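Local coordinates for protein 2-Keto-3-deoxy-(6-phospho-)gluconate aldolase (Thermoproteus tenax, PDB 2R91) that belongs, as an aldolase, to the dihydrodipicolinate synthetase family of TIM-barrel proteins and is assembled from four copies of one chain, at residues A[55-60]-A[83-88]; A[66-71]-A[124-129]; A[157-162]-A[183-188]; A[193-198]-A[203-208]; A[240-245]-A[271-276]. All coordinates share one frame; numbering follows the deposited sequence.

Interaction 1: A[55-60]-A[83-88]; sequences ELTDAA and AKYAES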
# COMPACT_ATOMS: atom_id res chain seq x y z
N GLU A 55 -28.97 -16.34 15.73
CA GLU A 55 -30.05 -15.49 16.25
C GLU A 55 -30.42 -14.40 15.24
O GLU A 55 -31.58 -14.08 15.01
CB GLU A 55 -29.64 -14.83 17.56
CG GLU A 55 -29.49 -15.81 18.69
CD GLU A 55 -28.64 -15.28 19.82
OE1 GLU A 55 -28.59 -14.06 20.01
OE2 GLU A 55 -27.99 -16.07 20.52
N LEU A 56 -29.39 -13.84 14.63
CA LEU A 56 -29.58 -12.79 13.66
C LEU A 56 -30.26 -13.33 12.39
O LEU A 56 -31.17 -12.71 11.85
CB LEU A 56 -28.18 -12.17 13.41
CG LEU A 56 -28.04 -11.02 12.43
CD1 LEU A 56 -28.83 -9.78 13.00
CD2 LEU A 56 -26.54 -10.73 12.27
N THR A 57 -29.88 -14.52 11.96
CA THR A 57 -30.55 -15.20 10.84
C THR A 57 -32.04 -15.38 11.13
O THR A 57 -32.90 -15.13 10.27
CB THR A 57 -29.92 -16.61 10.60
OG1 THR A 57 -28.57 -16.47 10.15
CG2 THR A 57 -30.72 -17.44 9.59
N ASP A 58 -32.37 -15.81 12.35
CA ASP A 58 -33.80 -16.01 12.69
C ASP A 58 -34.52 -14.67 12.65
O ASP A 58 -35.62 -14.57 12.10
CB ASP A 58 -33.94 -16.59 14.11
CG ASP A 58 -33.50 -18.04 14.20
OD1 ASP A 58 -33.49 -18.77 13.21
OD2 ASP A 58 -33.18 -18.48 15.32
N ALA A 59 -33.91 -13.64 13.24
CA ALA A 59 -34.55 -12.31 13.29
C ALA A 59 -34.74 -11.73 11.90
O ALA A 59 -35.79 -11.17 11.60
CB ALA A 59 -33.74 -11.33 14.20
N ALA A 60 -33.72 -11.88 11.05
CA ALA A 60 -33.77 -11.30 9.69
C ALA A 60 -34.82 -12.01 8.85
O ALA A 60 -35.67 -11.36 8.22
CB ALA A 60 -32.36 -11.39 8.99
N ALA A 83 -24.24 -21.81 7.11
CA ALA A 83 -24.83 -21.80 5.76
C ALA A 83 -26.03 -22.75 5.66
O ALA A 83 -27.07 -22.41 5.08
CB ALA A 83 -23.78 -22.14 4.70
N LYS A 84 -25.88 -23.95 6.23
CA LYS A 84 -27.00 -24.91 6.20
C LYS A 84 -28.18 -24.37 7.01
O LYS A 84 -29.33 -24.48 6.59
CB LYS A 84 -26.56 -26.30 6.73
CG LYS A 84 -25.45 -26.96 5.96
CD LYS A 84 -25.09 -28.32 6.59
CE LYS A 84 -23.93 -28.99 5.89
NZ LYS A 84 -23.03 -29.92 6.78
N TYR A 85 -27.90 -23.79 8.18
CA TYR A 85 -28.93 -23.18 9.01
C TYR A 85 -29.70 -22.07 8.28
O TYR A 85 -30.95 -22.02 8.29
CB TYR A 85 -28.32 -22.61 10.30
CG TYR A 85 -29.35 -22.15 11.31
CD1 TYR A 85 -30.13 -23.09 12.01
CD2 TYR A 85 -29.58 -20.79 11.55
CE1 TYR A 85 -31.08 -22.70 12.91
CE2 TYR A 85 -30.53 -20.39 12.47
CZ TYR A 85 -31.27 -21.37 13.15
OH TYR A 85 -32.21 -21.02 14.07
N ALA A 86 -28.95 -21.15 7.67
CA ALA A 86 -29.55 -20.05 6.91
C ALA A 86 -30.47 -20.60 5.81
O ALA A 86 -31.59 -20.13 5.62
CB ALA A 86 -28.45 -19.17 6.30
N GLU A 87 -29.98 -21.58 5.08
CA GLU A 87 -30.79 -22.21 4.04
C GLU A 87 -32.10 -22.78 4.60
O GLU A 87 -33.16 -22.64 3.98
CB GLU A 87 -29.99 -23.29 3.35
CG GLU A 87 -30.79 -23.96 2.22
CD GLU A 87 -29.94 -24.99 1.52
OE1 GLU A 87 -29.55 -25.97 2.17
OE2 GLU A 87 -29.63 -24.82 0.34
N SER A 88 -32.03 -23.40 5.77
CA SER A 88 -33.24 -24.02 6.36
C SER A 88 -34.21 -22.95 6.82
O SER A 88 -35.43 -23.18 6.84
CB SER A 88 -32.87 -24.92 7.54
OG SER A 88 -32.54 -24.17 8.70
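Tyr85 of helix 83-88 reaches across to Thr57 and Asp58 of helix 55-60, joining two neighbouring outer helices of a TIM barrel. The helices run nearly parallel, their axes 10.0 Å apart and inclined by 18°, as expected of successive helices that pack side by side round the same barrel. From CB the tyrosine chain leaves with CG anti to the backbone N (chi1 -171°), which sends the ring over the gap between the helices. Along the ring, CD2 comes first, 4.0 Å from Thr57 CG2, and CE2 lies almost as near that methyl, which approaches obliquely. The same methyl rests 3.9 Å from Ala86 CA, so one threonine branch touches both ring and backbone, while Thr57 OG1 turns back to the carbonyl of Lys53 and takes no polar part here. Deeper still, Thr57 and Ala86 both lean on Val69 of strand 67-70. At the ring's tip the hydroxyl meets the carboxylate of Asp58, whose plane is turned 59° from that of the ring. Arg89, just beyond the second helix, forms a salt bridge with this same carboxylate. Tyr85 OH donates to the syn lone pair of Asp58 OD1 over 2.7 Å.

Interaction 2: A[66-71]-A[124-129]; sequences RVIVQV and PVFLYN. With SO4 (sulfate ion), chain E.
Ile68 and Gln70 on strand 67-70 face Phe126 and Tyr128 on strand 125-129 across the inside of a barrel, with strand 93-96 lying between the two in the sheet. The backbones stay well apart, Gln70 CA and Tyr128 CA being 8.0 Å from each other, and the gap is bridged by side chains. Ile68 sends its CD1 methyl over one face of the Phe126 ring, where it lies 3.9 Å from CE2; the two side chains cross at about a right angle. Ile68 CG1 leaves beside the backbone N (chi1 -62°), and from there the extended chain carries CD1 to the aromatic face.

One layer along, Gln70 bends at chi2 and brings its amide to the rim of Tyr128, with NE2 3.1 Å from CD2 and the amide and ring planes 59° apart. No hydrogen bond joins the pair. The carbonyl end is held instead by the backbone N-H groups of Ala72 and Leu97, two bonds that help fix the rotation of the amide. The far end of Tyr128 is polar: OH donates to O1 of a sulfate ion over 2.5 Å, unusually short and probably inexact, and Thr41 also bonds the hydroxyl. Thr42, Thr155 and Lys153 complete the hold on the sulfate, probably a guest from the crystallisation liquor. An apolar interior with polar groups at the C-terminal strand ends, where TIM barrels place their active sites, is the pattern here.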
# COMPACT_ATOMS: atom_id res chain seq x y z
N ARG A 66 -36.76 -11.27 1.85
CA ARG A 66 -35.55 -11.58 1.07
C ARG A 66 -34.30 -11.32 1.91
O ARG A 66 -34.01 -10.18 2.29
CB ARG A 66 -35.49 -10.74 -0.21
CG ARG A 66 -36.70 -10.91 -1.14
CD ARG A 66 -36.52 -10.20 -2.49
NE ARG A 66 -35.33 -10.71 -3.15
CZ ARG A 66 -34.73 -10.14 -4.18
NH1 ARG A 66 -35.22 -9.02 -4.69
NH2 ARG A 66 -33.63 -10.70 -4.69
N VAL A 67 -33.55 -12.39 2.19
CA VAL A 67 -32.45 -12.32 3.18
C VAL A 67 -31.25 -13.07 2.63
O VAL A 67 -31.37 -14.21 2.13
CB VAL A 67 -32.88 -12.95 4.56
CG1 VAL A 67 -31.70 -13.05 5.50
CG2 VAL A 67 -33.98 -12.15 5.22
N ILE A 68 -30.09 -12.42 2.68
CA ILE A 68 -28.83 -13.12 2.41
C ILE A 68 -28.03 -13.10 3.71
O ILE A 68 -27.92 -12.06 4.35
CB ILE A 68 -28.01 -12.42 1.29
CG1 ILE A 68 -28.78 -12.42 -0.03
CG2 ILE A 68 -26.59 -13.04 1.14
CD1 ILE A 68 -28.09 -11.55 -1.18
N VAL A 69 -27.47 -14.25 4.10
CA VAL A 69 -26.72 -14.34 5.34
C VAL A 69 -25.22 -14.50 5.07
O VAL A 69 -24.79 -15.37 4.30
CB VAL A 69 -27.25 -15.52 6.26
CG1 VAL A 69 -26.50 -15.56 7.59
CG2 VAL A 69 -28.76 -15.39 6.51
N GLN A 70 -24.44 -13.62 5.70
CA GLN A 70 -22.96 -13.63 5.69
C GLN A 70 -22.49 -14.70 6.69
O GLN A 70 -22.80 -14.58 7.87
CB GLN A 70 -22.40 -12.27 6.17
CG GLN A 70 -20.95 -12.40 6.91
CD GLN A 70 -20.17 -12.64 5.80
OE1 GLN A 70 -19.22 -13.42 5.74
NE2 GLN A 70 -20.75 -12.09 4.73
N VAL A 71 -21.72 -15.68 6.25
CA VAL A 71 -21.43 -16.85 7.11
C VAL A 71 -19.96 -17.04 7.56
O VAL A 71 -19.64 -18.00 8.28
CB VAL A 71 -21.96 -18.15 6.45
CG1 VAL A 71 -23.46 -18.04 6.17
CG2 VAL A 71 -21.16 -18.49 5.16
N PRO A 124 -27.73 -20.21 -3.79
CA PRO A 124 -26.54 -19.54 -4.33
C PRO A 124 -25.56 -19.10 -3.23
O PRO A 124 -25.99 -18.65 -2.16
CB PRO A 124 -27.11 -18.30 -5.02
CG PRO A 124 -28.54 -18.65 -5.31
CD PRO A 124 -28.97 -19.51 -4.16
N VAL A 125 -24.28 -19.29 -3.48
CA VAL A 125 -23.23 -18.76 -2.62
C VAL A 125 -22.61 -17.51 -3.26
O VAL A 125 -22.21 -17.54 -4.43
CB VAL A 125 -22.14 -19.83 -2.38
CG1 VAL A 125 -20.91 -19.23 -1.66
CG2 VAL A 125 -22.72 -21.01 -1.57
N PHE A 126 -22.57 -16.41 -2.50
CA PHE A 126 -21.99 -15.12 -2.97
C PHE A 126 -20.61 -14.95 -2.42
O PHE A 126 -20.35 -15.26 -1.23
CB PHE A 126 -22.82 -13.93 -2.44
CG PHE A 126 -24.08 -13.64 -3.23
CD1 PHE A 126 -24.91 -14.66 -3.68
CD2 PHE A 126 -24.44 -12.34 -3.49
CE1 PHE A 126 -26.07 -14.37 -4.39
CE2 PHE A 126 -25.62 -12.04 -4.20
CZ PHE A 126 -26.43 -13.04 -4.63
N LEU A 127 -19.71 -14.42 -3.24
CA LEU A 127 -18.46 -13.91 -2.71
C LEU A 127 -18.72 -12.52 -2.13
O LEU A 127 -19.35 -11.68 -2.76
CB LEU A 127 -17.40 -13.87 -3.82
CG LEU A 127 -16.18 -12.97 -3.53
CD1 LEU A 127 -15.26 -13.48 -2.42
CD2 LEU A 127 -15.41 -12.70 -4.85
N TYR A 128 -18.30 -12.30 -0.89
CA TYR A 128 -18.34 -10.97 -0.28
C TYR A 128 -16.89 -10.53 -0.16
O TYR A 128 -16.14 -10.97 0.74
CB TYR A 128 -19.06 -11.02 1.09
CG TYR A 128 -19.01 -9.75 1.95
CD1 TYR A 128 -18.86 -8.46 1.38
CD2 TYR A 128 -19.15 -9.84 3.33
CE1 TYR A 128 -18.81 -7.32 2.19
CE2 TYR A 128 -19.11 -8.72 4.14
CZ TYR A 128 -18.96 -7.46 3.58
OH TYR A 128 -18.93 -6.39 4.44
N ASN A 129 -16.50 -9.66 -1.09
CA ASN A 129 -15.13 -9.21 -1.24
C ASN A 129 -14.98 -7.83 -0.59
O ASN A 129 -15.83 -6.96 -0.79
CB ASN A 129 -14.78 -9.19 -2.75
CG ASN A 129 -13.30 -8.99 -3.03
OD1 ASN A 129 -12.90 -8.00 -3.68
ND2 ASN A 129 -12.49 -9.93 -2.61
S SO4 E . -20.58 -3.57 4.35
O1 SO4 E . -19.56 -4.22 3.48
O2 SO4 E . -21.46 -2.84 3.41
O3 SO4 E . -21.27 -4.41 5.31
O4 SO4 E . -19.96 -2.57 5.26

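Interaction 3: A[157-162]-A[183-188]; sequences ESLAHT and FASFAV
Leu159 pushes its forked end against Ala184, Ser185 and Val188, and every contact between the two segments runs through this one side chain. Its CG stands anti to the backbone N (chi1 -170°), which projects both methyls from the first turn of helix 159-168 toward helix 182-187. The CD2 methyl does most of the work. Leu159 CD2 sits 3.8 Å from Ala184 CB and 4.1 Å from Val188 CG1, with Val188 CG2 scarcely farther away, so that leucine and valine meet tip to tip. The other branch turns to Ser185, where Leu159 CD1 lies 4.2 Å from Ser185 OG, a loose approach to an oxygen engaged elsewhere, by the backbone carbonyl of Leu181.

The two helices are successive elements of the outer layer of a TIM barrel, and strand 173-176 lies between them in the chain. The start of the first is fixed by an N-cap: Ser158 OG accepts from His161 N at 3.2 Å, with an N-H...O angle of 153°. Since Leu159 directly follows the capping serine, the cap anchors the backbone from which the leucine projects. Further along, His161 and Thr162 bond to Asp154. On the second helix, Ala184 packs on Val188, and Val188 on Phe183, of a neighbouring subunit, which brings an intersubunit surface right up to the leucine contact.

No hydrogen bond or charge pair crosses between the segments. Between them the contact therefore rests on dispersion and on the burial of methyl groups, and the one polar atom at its edge is already satisfied within its own helix region.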
# COMPACT_ATOMS: atom_id res chain seq x y z
N GLU A 157 -13.65 0.65 -3.55
CA GLU A 157 -13.69 1.97 -4.20
C GLU A 157 -13.46 1.88 -5.71
O GLU A 157 -13.77 2.82 -6.44
CB GLU A 157 -12.67 2.94 -3.60
CG GLU A 157 -12.90 3.33 -2.14
CD GLU A 157 -14.18 4.13 -1.87
OE1 GLU A 157 -14.65 4.95 -2.73
OE2 GLU A 157 -14.71 3.95 -0.75
N SER A 158 -12.91 0.76 -6.18
CA SER A 158 -12.67 0.61 -7.62
C SER A 158 -13.90 0.04 -8.37
O SER A 158 -14.17 -1.16 -8.33
CB SER A 158 -11.42 -0.23 -7.84
OG SER A 158 -11.32 -0.62 -9.20
N LEU A 159 -14.67 0.90 -9.04
CA LEU A 159 -15.85 0.44 -9.76
C LEU A 159 -15.49 -0.55 -10.87
O LEU A 159 -16.23 -1.50 -11.15
CB LEU A 159 -16.63 1.63 -10.34
CG LEU A 159 -18.01 1.30 -10.91
CD1 LEU A 159 -18.93 0.72 -9.80
CD2 LEU A 159 -18.66 2.60 -11.53
N ALA A 160 -14.33 -0.36 -11.49
CA ALA A 160 -13.87 -1.28 -12.53
C ALA A 160 -13.64 -2.69 -11.97
O ALA A 160 -13.93 -3.66 -12.61
CB ALA A 160 -12.60 -0.77 -13.18
N HIS A 161 -13.10 -2.78 -10.77
CA HIS A 161 -12.88 -4.09 -10.12
C HIS A 161 -14.25 -4.80 -10.01
O HIS A 161 -14.40 -5.99 -10.34
CB HIS A 161 -12.23 -3.83 -8.74
CG HIS A 161 -11.81 -5.08 -8.02
ND1 HIS A 161 -12.69 -5.84 -7.29
CD2 HIS A 161 -10.60 -5.70 -7.93
CE1 HIS A 161 -12.06 -6.88 -6.77
NE2 HIS A 161 -10.79 -6.82 -7.13
N THR A 162 -15.27 -4.05 -9.59
CA THR A 162 -16.62 -4.62 -9.45
C THR A 162 -17.22 -5.03 -10.79
O THR A 162 -17.77 -6.14 -10.94
CB THR A 162 -17.56 -3.66 -8.71
OG1 THR A 162 -16.95 -3.24 -7.50
CG2 THR A 162 -18.92 -4.33 -8.38
N PHE A 183 -24.78 5.97 -6.75
CA PHE A 183 -25.09 6.60 -8.03
C PHE A 183 -24.40 5.88 -9.18
O PHE A 183 -25.06 5.38 -10.10
CB PHE A 183 -24.74 8.10 -7.92
CG PHE A 183 -24.50 8.78 -9.23
CD1 PHE A 183 -25.39 8.63 -10.29
CD2 PHE A 183 -23.42 9.66 -9.37
CE1 PHE A 183 -25.16 9.30 -11.53
CE2 PHE A 183 -23.19 10.34 -10.59
CZ PHE A 183 -24.05 10.18 -11.64
N ALA A 184 -23.08 5.78 -9.13
CA ALA A 184 -22.32 5.16 -10.20
C ALA A 184 -22.72 3.70 -10.49
O ALA A 184 -22.82 3.29 -11.65
CB ALA A 184 -20.83 5.24 -9.89
N SER A 185 -22.96 2.92 -9.43
CA SER A 185 -23.45 1.53 -9.61
C SER A 185 -24.76 1.44 -10.40
O SER A 185 -24.90 0.60 -11.27
CB SER A 185 -23.65 0.88 -8.23
OG SER A 185 -22.43 0.83 -7.53
N PHE A 186 -25.74 2.25 -10.05
CA PHE A 186 -26.99 2.26 -10.85
C PHE A 186 -26.76 2.73 -12.29
O PHE A 186 -27.29 2.16 -13.26
CB PHE A 186 -28.04 3.10 -10.15
CG PHE A 186 -28.53 2.50 -8.83
CD1 PHE A 186 -28.87 1.15 -8.74
CD2 PHE A 186 -28.66 3.31 -7.71
CE1 PHE A 186 -29.33 0.61 -7.50
CE2 PHE A 186 -29.10 2.79 -6.49
CZ PHE A 186 -29.45 1.44 -6.40
N ALA A 187 -25.93 3.77 -12.42
CA ALA A 187 -25.58 4.31 -13.76
C ALA A 187 -24.95 3.28 -14.69
O ALA A 187 -25.20 3.26 -15.91
CB ALA A 187 -24.65 5.50 -13.58
N VAL A 188 -24.12 2.40 -14.14
CA VAL A 188 -23.48 1.40 -14.98
C VAL A 188 -24.28 0.10 -15.00
O VAL A 188 -23.87 -0.88 -15.62
CB VAL A 188 -21.98 1.12 -14.63
CG1 VAL A 188 -21.13 2.39 -14.76
CG2 VAL A 188 -21.83 0.46 -13.22

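Interaction 4: A[193-198]-A[203-208]; sequences VVASSA and ELLAGI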
# COMPACT_ATOMS: atom_id res chain seq x y z
N VAL A 193 -26.85 -2.28 -5.25
CA VAL A 193 -25.90 -1.78 -4.27
C VAL A 193 -26.13 -2.49 -2.95
O VAL A 193 -27.26 -2.84 -2.63
CB VAL A 193 -26.04 -0.22 -4.05
CG1 VAL A 193 -25.77 0.53 -5.39
CG2 VAL A 193 -27.45 0.17 -3.53
N VAL A 194 -25.06 -2.66 -2.19
CA VAL A 194 -25.18 -3.10 -0.80
C VAL A 194 -24.47 -2.08 0.09
O VAL A 194 -23.42 -2.34 0.64
CB VAL A 194 -24.55 -4.52 -0.57
CG1 VAL A 194 -24.86 -5.02 0.86
CG2 VAL A 194 -25.07 -5.52 -1.58
N ALA A 195 -25.08 -0.93 0.25
CA ALA A 195 -24.44 0.18 0.95
C ALA A 195 -24.94 0.33 2.40
O ALA A 195 -26.14 0.27 2.68
CB ALA A 195 -24.65 1.51 0.13
N SER A 196 -24.01 0.61 3.31
CA SER A 196 -24.32 0.81 4.73
C SER A 196 -25.38 1.88 4.98
O SER A 196 -26.16 1.77 5.93
CB SER A 196 -23.04 1.16 5.50
OG SER A 196 -22.59 2.49 5.16
N SER A 197 -25.43 2.91 4.13
CA SER A 197 -26.42 3.97 4.28
C SER A 197 -27.88 3.53 4.05
O SER A 197 -28.81 4.28 4.35
CB SER A 197 -26.12 5.16 3.35
OG SER A 197 -26.09 4.73 2.01
N ALA A 198 -28.10 2.34 3.50
CA ALA A 198 -29.48 1.81 3.47
C ALA A 198 -30.04 1.64 4.88
O ALA A 198 -31.25 1.54 5.05
CB ALA A 198 -29.58 0.52 2.66
N GLU A 203 -34.41 5.98 1.89
CA GLU A 203 -35.21 6.80 0.98
C GLU A 203 -34.31 7.64 0.07
O GLU A 203 -34.69 7.96 -1.03
CB GLU A 203 -36.22 7.68 1.72
CG GLU A 203 -35.64 8.68 2.75
CD GLU A 203 -35.45 8.07 4.17
OE1 GLU A 203 -34.72 7.11 4.32
OE2 GLU A 203 -36.05 8.57 5.14
N LEU A 204 -33.11 7.99 0.54
CA LEU A 204 -32.12 8.67 -0.30
C LEU A 204 -31.59 7.74 -1.40
O LEU A 204 -31.44 8.14 -2.57
CB LEU A 204 -30.98 9.24 0.55
CG LEU A 204 -29.94 10.21 -0.10
CD1 LEU A 204 -29.10 10.92 0.94
CD2 LEU A 204 -29.00 9.48 -1.01
N LEU A 205 -31.29 6.49 -1.05
CA LEU A 205 -30.78 5.54 -2.04
C LEU A 205 -31.85 5.29 -3.10
O LEU A 205 -31.54 5.16 -4.27
CB LEU A 205 -30.36 4.21 -1.38
CG LEU A 205 -29.30 4.26 -0.27
CD1 LEU A 205 -28.77 2.82 -0.03
CD2 LEU A 205 -28.15 5.22 -0.61
N ALA A 206 -33.10 5.17 -2.66
CA ALA A 206 -34.23 4.96 -3.59
C ALA A 206 -34.38 6.20 -4.48
O ALA A 206 -34.64 6.07 -5.66
CB ALA A 206 -35.53 4.69 -2.80
N GLY A 207 -34.20 7.38 -3.90
CA GLY A 207 -34.20 8.63 -4.69
C GLY A 207 -33.11 8.62 -5.76
O GLY A 207 -33.36 8.99 -6.91
N ILE A 208 -31.92 8.17 -5.40
CA ILE A 208 -30.85 8.05 -6.40
C ILE A 208 -31.22 7.08 -7.50
O ILE A 208 -31.05 7.37 -8.69
CB ILE A 208 -29.50 7.63 -5.76
CG1 ILE A 208 -29.03 8.71 -4.79
CG2 ILE A 208 -28.46 7.32 -6.86
CD1 ILE A 208 -27.70 8.37 -4.06
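Leu205 points from helix 203-208 into the bend of segment 193-198, the turn that follows the last strand of the TIM barrel and leads into the helix. This is local packing in a beta-alpha connection, with four residues between the two segments. Its tight part holds both methyls of the leucine. CG leaves beside the backbone N (chi1 -57°), and the chain then extends to place CD1 in the bend, where it touches Ala198 twice, at 3.6 Å from both the backbone N and CB. That backbone N is itself bonded to the carbonyl of Ala195, so the methyl presses on a turn already closed by its own hydrogen bond.

Packing slackens toward the strand: Ala195 CB is 4.3 Å from Leu205 CD1, and Val193 CG2 stays 4.6 Å from that methyl. Solvent has little share in this looser side, for all four touching residues are buried; Leu227 of helix 217-237 lies against both Leu205 and Ser197. Solvent comes nearer at Glu203, whose carboxylate is bonded to Gln251, and Ala206, both partly exposed. The shortest approach of the contact pairs a methyl with a hydroxyl that is bonded to Asp179: Ser197 OG stands 3.4 Å from Leu205 CD2.

Interaction 5: A[240-245]-A[271-276]; sequences AAAVYE and AWLRAA
Glu245 and Arg274 form the polar half of a helix-helix contact whose other half is Leu273 against Ala242. Arg274 NE donates to Glu245 OE2 over 3.0 Å with an N-H...O angle of 152°, a hydrogen bond that is also a salt bridge. The oxygen is met on its syn side but 32° out of the carboxylate plane, while it lies near the edge of the guanidinium; the two flat groups are well turned against each other, and the side chains cross at about a right angle. Thus a single bond from NE carries the pairing. Arg274 NH2, 3.5 Å from Glu245 OE2, probably adds to the attraction. Glu245 reaches this point by bending at its second torsion, whereas the arginine runs extended from CG to NE and passes Ile249.

Helices 239-251 and 267-276 belong to the C-terminal helical region that follows the eight-stranded barrel, and their short segments cross at -67° with axes 10.8 Å apart. Between them Leu273 CD2 lies 3.9 Å from Ala242 CB and equally near Glu245 CG, so the aliphatic part of the glutamate covers the leucine methyl before its carboxylate turns to the arginine. Ile237 and Leu246 add to the apolar surroundings of Leu273. Glu245 is buried and Arg274 exposed, which puts the charge pair where the interface opens outward. Tyr244, turned elsewhere, has its hydroxyl bonded to the carbonyl of Thr9.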
# COMPACT_ATOMS: atom_id res chain seq x y z
N ALA A 240 -18.39 2.81 12.03
CA ALA A 240 -19.20 1.60 12.35
C ALA A 240 -20.14 1.87 13.52
O ALA A 240 -21.34 1.53 13.47
CB ALA A 240 -18.28 0.39 12.64
N ALA A 241 -19.64 2.55 14.55
CA ALA A 241 -20.51 3.02 15.66
C ALA A 241 -21.48 4.14 15.26
O ALA A 241 -22.63 4.20 15.73
CB ALA A 241 -19.66 3.44 16.86
N ALA A 242 -21.02 5.04 14.39
CA ALA A 242 -21.84 6.17 13.98
C ALA A 242 -23.09 5.76 13.18
O ALA A 242 -24.12 6.43 13.25
CB ALA A 242 -20.96 7.23 13.16
N VAL A 243 -23.01 4.64 12.45
CA VAL A 243 -24.14 4.17 11.64
C VAL A 243 -25.42 4.09 12.50
O VAL A 243 -26.51 4.48 12.05
CB VAL A 243 -23.82 2.79 10.95
CG1 VAL A 243 -25.09 2.16 10.32
CG2 VAL A 243 -22.74 2.91 9.90
N TYR A 244 -25.26 3.61 13.74
CA TYR A 244 -26.39 3.44 14.66
C TYR A 244 -27.01 4.78 15.03
O TYR A 244 -28.24 4.93 15.05
CB TYR A 244 -25.90 2.81 15.97
CG TYR A 244 -25.48 1.37 15.88
CD1 TYR A 244 -26.34 0.34 16.32
CD2 TYR A 244 -24.20 1.03 15.39
CE1 TYR A 244 -25.93 -1.01 16.25
CE2 TYR A 244 -23.78 -0.31 15.31
CZ TYR A 244 -24.66 -1.33 15.77
OH TYR A 244 -24.24 -2.66 15.71
N GLU A 245 -26.15 5.77 15.31
CA GLU A 245 -26.66 7.11 15.64
C GLU A 245 -27.31 7.77 14.42
O GLU A 245 -28.33 8.47 14.56
CB GLU A 245 -25.56 7.99 16.28
CG GLU A 245 -26.01 9.41 16.67
CD GLU A 245 -27.07 9.41 17.78
OE1 GLU A 245 -27.21 8.39 18.46
OE2 GLU A 245 -27.76 10.43 17.94
N ALA A 271 -23.72 13.93 20.18
CA ALA A 271 -24.16 15.33 20.02
C ALA A 271 -23.43 16.01 18.84
O ALA A 271 -24.04 16.72 18.04
CB ALA A 271 -23.92 16.11 21.35
N TRP A 272 -22.13 15.76 18.73
CA TRP A 272 -21.33 16.33 17.64
C TRP A 272 -21.86 15.86 16.29
O TRP A 272 -22.00 16.63 15.32
CB TRP A 272 -19.84 15.99 17.82
CG TRP A 272 -18.99 16.56 16.70
CD1 TRP A 272 -18.39 17.80 16.68
CD2 TRP A 272 -18.73 15.97 15.41
NE1 TRP A 272 -17.75 17.98 15.48
CE2 TRP A 272 -17.94 16.90 14.68
CE3 TRP A 272 -19.04 14.73 14.82
CZ2 TRP A 272 -17.46 16.63 13.39
CZ3 TRP A 272 -18.60 14.47 13.53
CH2 TRP A 272 -17.81 15.42 12.82
N LEU A 273 -22.17 14.56 16.18
CA LEU A 273 -22.65 14.05 14.90
C LEU A 273 -24.00 14.63 14.53
O LEU A 273 -24.23 14.93 13.36
CB LEU A 273 -22.74 12.50 14.95
CG LEU A 273 -23.10 11.80 13.65
CD1 LEU A 273 -22.03 12.05 12.57
CD2 LEU A 273 -23.31 10.26 13.94
N ARG A 274 -24.90 14.76 15.49
CA ARG A 274 -26.23 15.31 15.21
C ARG A 274 -26.10 16.71 14.60
O ARG A 274 -26.78 17.03 13.63
CB ARG A 274 -27.10 15.39 16.46
CG ARG A 274 -27.51 14.05 17.08
CD ARG A 274 -27.99 14.28 18.54
NE ARG A 274 -28.11 13.03 19.30
CZ ARG A 274 -27.97 12.93 20.62
NH1 ARG A 274 -27.65 14.01 21.35
NH2 ARG A 274 -28.14 11.73 21.21
N ALA A 275 -25.21 17.52 15.15
CA ALA A 275 -24.99 18.88 14.62
C ALA A 275 -24.28 18.83 13.27
O ALA A 275 -24.57 19.62 12.35
CB ALA A 275 -24.17 19.70 15.62
N ALA A 276 -23.34 17.90 13.13
CA ALA A 276 -22.58 17.75 11.89
C ALA A 276 -23.45 17.45 10.67
O ALA A 276 -23.12 17.87 9.56
CB ALA A 276 -21.51 16.71 12.04

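Interaction 2 lies deepest, its centre about 10 Å from the centre of the chain, inside the barrel; interactions 1 and 3 join outer helices on opposite sides of it, and interaction 4 fits the last strand's turn to its helix. Interaction 5, its centre about 19 Å from that point, ties C-terminal helices. Interactions 1 and 2 share a wall: Val69 packs outward on Thr57 and Ala86 while its neighbours Ile68 and Gln70 face inward. Interactions 3 and 4 also touch, at Val193. Chemistry follows place. Buried contacts 3 and 4 turn on one leucine each; 1 and 5, partly at the surface, add a carboxylate bond to apolar packing; 2 runs from such packing to a sulfate-bound hydroxyl.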